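Local atomic coordinates of restriction endonuclease R.BpuJI (Bacillus pumilus, PDB entry 2VLA), a protein that probably cleaves DNA as a restriction endonuclease, the part described here being its recognition domain, solved bound to cognate DNA. Residues 134-146 against 240-252. Numbering follows the deposited sequence.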
# COMPACT_ATOMS: atom_id res chain seq x y z
N GLN A 134 9.60 2.15 9.95
CA GLN A 134 9.46 3.49 9.33
C GLN A 134 10.06 3.47 7.94
O GLN A 134 11.26 3.44 7.77
CB GLN A 134 10.09 4.63 10.16
CG GLN A 134 11.19 4.26 11.01
CD GLN A 134 11.71 5.47 11.82
OE1 GLN A 134 11.21 6.61 11.68
NE2 GLN A 134 12.72 5.23 12.65
N ILE A 135 9.19 3.44 6.94
CA ILE A 135 9.63 3.31 5.58
C ILE A 135 8.57 3.80 4.59
O ILE A 135 7.37 3.64 4.82
CB ILE A 135 9.99 1.84 5.26
CG1 ILE A 135 10.84 1.75 3.99
CG2 ILE A 135 8.72 0.97 5.15
CD1 ILE A 135 12.28 2.23 4.18
N ARG A 136 9.03 4.40 3.50
CA ARG A 136 8.20 4.62 2.33
C ARG A 136 8.52 3.51 1.35
O ARG A 136 9.51 3.55 0.64
CB ARG A 136 8.56 5.97 1.68
CG ARG A 136 8.49 7.18 2.62
CD ARG A 136 8.70 8.45 1.84
NE ARG A 136 8.83 9.60 2.71
CZ ARG A 136 8.49 10.82 2.36
NH1 ARG A 136 7.97 11.06 1.16
NH2 ARG A 136 8.70 11.82 3.20
N GLN A 137 7.67 2.46 1.34
CA GLN A 137 8.11 1.21 0.73
C GLN A 137 8.15 1.26 -0.79
O GLN A 137 8.98 0.60 -1.40
CB GLN A 137 7.25 0.02 1.20
CG GLN A 137 5.82 -0.07 0.64
CD GLN A 137 4.78 0.63 1.49
OE1 GLN A 137 5.03 1.70 2.07
NE2 GLN A 137 3.58 0.06 1.53
N PHE A 138 7.35 2.11 -1.41
CA PHE A 138 7.36 2.14 -2.88
C PHE A 138 8.56 2.89 -3.48
O PHE A 138 9.26 2.36 -4.33
CB PHE A 138 6.01 2.62 -3.42
CG PHE A 138 4.91 1.62 -3.21
CD1 PHE A 138 4.95 0.42 -3.86
CD2 PHE A 138 3.93 1.84 -2.30
CE1 PHE A 138 3.92 -0.57 -3.66
CE2 PHE A 138 2.92 0.88 -2.07
CZ PHE A 138 2.93 -0.33 -2.77
N PRO A 139 8.90 4.08 -2.94
CA PRO A 139 10.20 4.62 -3.28
C PRO A 139 11.34 3.60 -3.07
O PRO A 139 12.22 3.47 -3.91
CB PRO A 139 10.32 5.83 -2.35
CG PRO A 139 8.91 6.29 -2.20
CD PRO A 139 8.11 5.02 -2.12
N TYR A 140 11.30 2.90 -1.96
CA TYR A 140 12.36 1.98 -1.64
C TYR A 140 12.45 0.83 -2.67
O TYR A 140 13.51 0.49 -3.16
CB TYR A 140 12.20 1.44 -0.21
CG TYR A 140 13.45 0.78 0.30
CD1 TYR A 140 13.70 -0.54 0.04
CD2 TYR A 140 14.44 1.51 1.01
CE1 TYR A 140 14.82 -1.14 0.45
CE2 TYR A 140 15.57 0.90 1.43
CZ TYR A 140 15.77 -0.43 1.15
OH TYR A 140 16.90 -1.11 1.54
N ILE A 141 11.29 0.21 -2.98
CA ILE A 141 11.24 -0.88 -3.98
C ILE A 141 11.79 -0.40 -5.32
O ILE A 141 12.61 -1.06 -5.96
CB ILE A 141 9.80 -1.41 -4.17
CG1 ILE A 141 9.35 -2.20 -2.95
CG2 ILE A 141 9.70 -2.29 -5.43
CD1 ILE A 141 7.85 -2.30 -2.82
N LEU A 142 11.35 0.78 -5.75
CA LEU A 142 11.79 1.31 -7.01
C LEU A 142 13.34 1.52 -7.00
O LEU A 142 14.01 1.20 -7.97
CB LEU A 142 11.08 2.63 -7.29
CG LEU A 142 9.59 2.46 -7.69
CD1 LEU A 142 9.00 3.85 -7.82
CD2 LEU A 142 9.41 1.63 -9.01
N GLN A 143 13.90 2.03 -5.90
CA GLN A 143 15.33 2.18 -5.83
C GLN A 143 16.07 0.84 -5.82
O GLN A 143 17.12 0.70 -6.44
CB GLN A 143 15.73 3.02 -4.62
CG GLN A 143 17.24 3.35 -4.54
CD GLN A 143 17.68 4.31 -5.62
OE1 GLN A 143 16.88 5.00 -6.21
NE2 GLN A 143 18.99 4.46 -5.76
N VAL A 144 15.52 -0.16 -5.13
CA VAL A 144 16.11 -1.50 -5.15
C VAL A 144 16.14 -2.04 -6.61
O VAL A 144 17.13 -2.58 -7.07
CB VAL A 144 15.32 -2.46 -4.23
CG1 VAL A 144 15.67 -3.94 -4.52
CG2 VAL A 144 15.57 -2.13 -2.77
N LEU A 145 15.03 -1.84 -7.34
CA LEU A 145 14.96 -2.31 -8.73
C LEU A 145 15.95 -1.56 -9.64
O LEU A 145 16.59 -2.17 -10.51
CB LEU A 145 13.53 -2.19 -9.26
CG LEU A 145 12.51 -3.16 -8.64
CD1 LEU A 145 11.11 -2.77 -9.05
CD2 LEU A 145 12.82 -4.61 -9.04
N LEU A 146 16.07 -0.24 -9.44
CA LEU A 146 17.06 0.55 -10.21
C LEU A 146 18.46 0.04 -9.93
O LEU A 146 19.26 -0.14 -10.84
CB LEU A 146 16.98 2.04 -9.85
CG LEU A 146 15.81 2.81 -10.44
CD1 LEU A 146 15.69 4.14 -9.74
CD2 LEU A 146 15.95 3.01 -11.95
N ILE A 240 9.39 6.91 -12.39
CA ILE A 240 10.20 5.99 -11.59
C ILE A 240 11.27 6.76 -10.81
O ILE A 240 11.44 6.58 -9.60
CB ILE A 240 10.88 4.93 -12.46
CG1 ILE A 240 9.83 3.94 -13.01
CG2 ILE A 240 11.95 4.20 -11.67
CD1 ILE A 240 10.36 3.09 -14.15
N ASN A 241 11.97 7.64 -11.50
CA ASN A 241 13.06 8.34 -10.84
C ASN A 241 12.57 9.34 -9.77
O ASN A 241 13.17 9.45 -8.68
CB ASN A 241 13.96 9.03 -11.87
CG ASN A 241 15.05 8.10 -12.39
OD1 ASN A 241 15.87 7.60 -11.63
ND2 ASN A 241 15.04 7.86 -13.69
N TYR A 242 11.50 10.05 -10.05
CA TYR A 242 10.96 10.97 -9.10
C TYR A 242 10.59 10.26 -7.79
O TYR A 242 11.01 10.68 -6.70
CB TYR A 242 9.75 11.70 -9.67
CG TYR A 242 9.04 12.58 -8.67
CD1 TYR A 242 9.61 13.80 -8.24
CD2 TYR A 242 7.86 12.16 -8.08
CE1 TYR A 242 8.95 14.60 -7.32
CE2 TYR A 242 7.19 12.95 -7.16
CZ TYR A 242 7.75 14.15 -6.75
OH TYR A 242 7.10 14.92 -5.83
N ILE A 243 9.85 9.15 -7.89
CA ILE A 243 9.40 8.49 -6.73
C ILE A 243 10.55 7.78 -6.02
O ILE A 243 10.62 7.78 -4.80
CB ILE A 243 8.24 7.50 -7.07
CG1 ILE A 243 7.06 8.28 -7.66
CG2 ILE A 243 7.81 6.72 -5.84
CD1 ILE A 243 5.95 7.39 -8.22
N ALA A 244 11.43 7.13 -6.79
CA ALA A 244 12.56 6.39 -6.21
C ALA A 244 13.42 7.28 -5.32
O ALA A 244 13.99 6.81 -4.36
CB ALA A 244 13.41 5.78 -7.28
N GLN A 245 13.50 8.56 -5.66
CA GLN A 245 14.40 9.49 -4.97
C GLN A 245 13.99 9.76 -3.53
O GLN A 245 14.77 10.29 -2.75
CB GLN A 245 14.52 10.81 -5.75
CG GLN A 245 15.54 10.72 -6.87
CD GLN A 245 15.37 11.79 -7.93
OE1 GLN A 245 14.53 12.68 -7.80
NE2 GLN A 245 16.15 11.69 -9.00
N PHE A 246 12.78 9.35 -3.15
CA PHE A 246 12.33 9.45 -1.78
C PHE A 246 12.68 8.23 -0.92
O PHE A 246 12.26 8.14 0.23
CB PHE A 246 10.81 9.71 -1.73
CG PHE A 246 10.40 11.01 -2.32
CD1 PHE A 246 10.24 11.14 -3.69
CD2 PHE A 246 10.22 12.13 -1.51
CE1 PHE A 246 9.87 12.34 -4.24
CE2 PHE A 246 9.87 13.34 -2.06
CZ PHE A 246 9.72 13.46 -3.43
N TRP A 247 13.45 7.29 -1.46
CA TRP A 247 13.71 6.04 -0.76
C TRP A 247 14.32 6.20 0.61
O TRP A 247 14.07 5.38 1.51
CB TRP A 247 14.58 5.11 -1.59
CG TRP A 247 16.04 5.55 -1.75
CD1 TRP A 247 16.58 6.22 -2.81
CD2 TRP A 247 17.14 5.30 -0.84
NE1 TRP A 247 17.92 6.42 -2.61
CE2 TRP A 247 18.29 5.84 -1.42
CE3 TRP A 247 17.25 4.67 0.39
CZ2 TRP A 247 19.52 5.80 -0.80
CZ3 TRP A 247 18.48 4.66 1.02
CH2 TRP A 247 19.60 5.19 0.41
N GLY A 248 15.14 7.24 0.78
CA GLY A 248 15.86 7.46 2.04
C GLY A 248 15.17 8.38 3.01
O GLY A 248 15.70 8.64 4.10
N ASN A 249 13.97 8.85 2.66
CA ASN A 249 13.22 9.76 3.50
C ASN A 249 12.48 9.05 4.62
O ASN A 249 11.86 8.00 4.39
CB ASN A 249 12.21 10.55 2.67
CG ASN A 249 12.85 11.65 1.85
OD1 ASN A 249 13.91 11.46 1.25
ND2 ASN A 249 12.17 12.81 1.77
N LYS A 250 12.43 9.65 5.78
CA LYS A 250 11.49 9.24 6.79
C LYS A 250 10.09 9.35 6.21
O LYS A 250 9.84 10.20 5.36
CB LYS A 250 11.64 10.13 8.04
CG LYS A 250 12.71 9.69 8.99
CD LYS A 250 12.57 10.39 10.35
CE LYS A 250 13.00 9.49 11.49
NZ LYS A 250 14.45 9.64 11.81
N PRO A 251 9.16 8.52 6.71
CA PRO A 251 7.76 8.71 6.38
C PRO A 251 7.30 10.15 6.57
O PRO A 251 7.66 10.80 7.56
CB PRO A 251 7.06 7.79 7.36
CG PRO A 251 8.02 6.69 7.59
CD PRO A 251 9.37 7.36 7.59
N GLU A 252 6.53 10.65 5.62
CA GLU A 252 5.99 11.99 5.71
C GLU A 252 5.05 12.14 6.91
O GLU A 252 5.00 13.18 7.55
CB GLU A 252 5.24 12.31 4.42
CG GLU A 252 4.79 13.74 4.28
CD GLU A 252 5.95 14.71 4.32
OE1 GLU A 252 7.00 14.42 3.70
OE2 GLU A 252 5.82 15.75 4.98
O HOH W 1 14.33 7.13 14.12
O HOH W 2 11.71 5.52 3.10
O HOH W 3 7.90 14.10 1.02
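Arg136 reaches across to the loop that follows helix 237-244 and grips the backbone O of Lys250 side-on. Arg136 NE and NH2 both bond to Lys250 O, each at 2.9 Å, and the oxygen lies in the guanidinium plane. NH2 meets it nearly along the C=O axis, whereas NE comes from above the carbonyl plane. The chain is extended from CG to NE, which carries the guanidinium out to the loop. Asn249 CB covers one face of the group, and Glu252 N lies over the other. Arg136 NH2 also forms a salt bridge of 3.1 Å with Glu252 OE1, the guanidinium and carboxylate planes standing nearly at right angles. Water 3 links NH1 to the same carboxylate oxygen. Replacing Arg136 by an alanine is likely to leave Lys250 O without these two donors and Glu252 without its charge partner. Water 2 joins Arg136 N, at the N-cap of helix 137-150, to the backbone O atoms of Trp247 and Asn249.

Beyond this polar end, helix 137-150 packs on helix 237-244 and on the two type I turns, Ala244 to Trp247 and Phe246 to Asn249, within the recognition domain. The short axes of 137-146 and 240-244 cross at -121°, 8.4 Å apart. Ala244 is a knob among Pro139, Leu142, Gln143 and Leu146. Leu142 CD1 touches Ile243 CG2 at 3.7 Å. Leu217 and Leu232 also pack on Leu142.

Gln143 lays its CG over the face of the Trp247 five-membered ring, a CH-pi contact 3.7 Å from the centroid. Its chain bends at chi2 (69°), bringing the amide to within 21° of parallel with the indole. Pro177 touches both side chains. Pro139 CB presses on Ile243 O at 3.1 Å.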